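Local coordinates for protein putative ABC transporter (Thermobispora bispora, PDB 4PE6) that probably serves as the solute-binding component of an ABC transporter, capturing a sugar-like ligand, and is seen here with a trihydroxybutanoic acid bound, at residues Thr68-Val71 with Ala72-Ser76. Sequence-based numbering, arbitrary orientation.
Sequences TEQV and AQIKS
In Glu69, CG lies trans to the backbone N (chi1 -174°), and a bend at chi2 turns the carboxylate forward along the helix, while Gln73 leans back with its CG beside its own N (chi1 -70°). The two side chains therefore meet at about a right angle, carboxylate and amide planes 88° apart. Their touch is through carbon: Glu69 OE2 comes to 3.5 Å from Gln73 CG and 3.8 Å from Ala72 CB, so the acid rests on aliphatic surface and the amide takes its polar partner from another part of the fold. One residue along the chain, Ile74 CG1 packs against the carbonyl oxygen of Gln70 at 3.3 Å, and its CD1 reaches Gln70 CG at 4.1 Å. On the exposed flank, Val71 and Lys75 run side by side, with Val71 CG1 3.8 Å from Lys75 CE, a methyl-to-methylene contact along the extended lysine chain. Four successive i to i+4 backbone bonds, the signature of an alpha-helix, fix this spacing; Gln73 N to Glu69 O, at 2.8 Å, and Ile74 N to Gln70 O are shorter than the bonds at Ala72 and Lys75. Gln73 NE2 donates to Asn60 O at the end of strand 55-60, and a leucine in its place would probably leave that carbonyl without this donor and loosen the tie between helix and strand. Gln70 is buried and held at both amide atoms, OE1 by Ala90 N and NE2 by Ser24 OG and Asn88 O. Helix 67-78 thus lies against the parallel sheet of one lobe of this periplasmic-binding-protein fold, Gln70 and Ile74 packing on strand 84-88, with Ile74 and Lys75 also meeting Val98 of helix 96-104.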
loop_
_atom_site.group_PDB
_atom_site.type_symbol
_atom_site.label_atom_id
_atom_site.label_comp_id
_atom_site.label_asym_id
_atom_site.label_seq_id
_atom_site.Cartn_x
_atom_site.Cartn_y
_atom_site.Cartn_z
ATOM N N THR A 68 15.063 11.550 -5.891
ATOM C CA THR A 68 15.638 12.775 -6.434
ATOM C C THR A 68 14.675 13.467 -7.399
ATOM O O THR A 68 14.511 14.685 -7.347
ATOM C CB THR A 68 16.998 12.505 -7.106
ATOM O OG1 THR A 68 17.865 11.898 -6.145
ATOM C CG2 THR A 68 17.632 13.803 -7.622
ATOM N N GLU A 69 14.009 12.704 -8.262
ATOM C CA GLU A 69 13.076 13.346 -9.194
ATOM C C GLU A 69 11.795 13.784 -8.475
ATOM O O GLU A 69 11.240 14.820 -8.796
ATOM C CB GLU A 69 12.769 12.476 -10.420
ATOM C CG GLU A 69 11.901 13.168 -11.498
ATOM C CD GLU A 69 12.393 14.552 -11.939
ATOM O OE1 GLU A 69 13.618 14.749 -12.180
ATOM O OE2 GLU A 69 11.538 15.454 -12.083
ATOM N N GLN A 70 11.344 13.023 -7.486
ATOM C CA GLN A 70 10.169 13.435 -6.705
ATOM C C GLN A 70 10.408 14.794 -6.029
ATOM O O GLN A 70 9.534 15.662 -6.004
ATOM C CB GLN A 70 9.811 12.401 -5.636
ATOM C CG GLN A 70 8.550 12.753 -4.865
ATOM C CD GLN A 70 8.040 11.675 -3.939
ATOM O OE1 GLN A 70 8.799 10.841 -3.462
ATOM N NE2 GLN A 70 6.726 11.712 -3.647
ATOM N N VAL A 71 11.609 14.983 -5.497
ATOM C CA VAL A 71 11.937 16.248 -4.846
ATOM C C VAL A 71 11.829 17.383 -5.859
ATOM O O VAL A 71 11.225 18.416 -5.574
ATOM C CB VAL A 71 13.340 16.208 -4.204
ATOM C CG1 VAL A 71 13.752 17.599 -3.751
ATOM C CG2 VAL A 71 13.347 15.225 -3.034
ATOM N N ALA A 72 12.396 17.189 -7.047
ATOM C CA ALA A 72 12.259 18.175 -8.127
ATOM C C ALA A 72 10.794 18.419 -8.471
ATOM O O ALA A 72 10.375 19.555 -8.630
ATOM C CB ALA A 72 13.014 17.732 -9.381
ATOM N N GLN A 73 10.017 17.352 -8.583
ATOM C CA GLN A 73 8.604 17.506 -8.902
ATOM C C GLN A 73 7.835 18.302 -7.842
ATOM O O GLN A 73 6.952 19.099 -8.170
ATOM C CB GLN A 73 7.967 16.147 -9.122
ATOM C CG GLN A 73 8.421 15.465 -10.395
ATOM C CD GLN A 73 7.891 14.043 -10.503
ATOM O OE1 GLN A 73 7.628 13.376 -9.490
ATOM N NE2 GLN A 73 7.723 13.572 -11.732
ATOM N N ILE A 74 8.158 18.084 -6.577
ATOM C CA ILE A 74 7.493 18.823 -5.524
ATOM C C ILE A 74 7.807 20.326 -5.637
ATOM O O ILE A 74 6.910 21.152 -5.519
ATOM C CB ILE A 74 7.826 18.233 -4.139
ATOM C CG1 ILE A 74 7.204 16.835 -4.025
ATOM C CG2 ILE A 74 7.350 19.162 -3.031
ATOM C CD1 ILE A 74 7.509 16.085 -2.739
ATOM N N LYS A 75 9.055 20.681 -5.938
ATOM C CA LYS A 75 9.387 22.085 -6.157
ATOM C C LYS A 75 8.595 22.684 -7.324
ATOM O O LYS A 75 8.119 23.811 -7.225
ATOM C CB LYS A 75 10.885 22.268 -6.346
ATOM C CG LYS A 75 11.669 21.869 -5.111
ATOM C CD LYS A 75 13.150 21.751 -5.391
ATOM C CE LYS A 75 13.904 21.426 -4.107
ATOM N NZ LYS A 75 15.332 21.212 -4.395
ATOM N N SER A 76 8.411 21.942 -8.416
ATOM C CA SER A 76 7.582 22.451 -9.522
ATOM C C SER A 76 6.116 22.612 -9.084
ATOM O O SER A 76 5.431 23.563 -9.500
ATOM C CB SER A 76 7.704 21.585 -10.784
ATOM O OG SER A 76 8.974 21.786 -11.401
#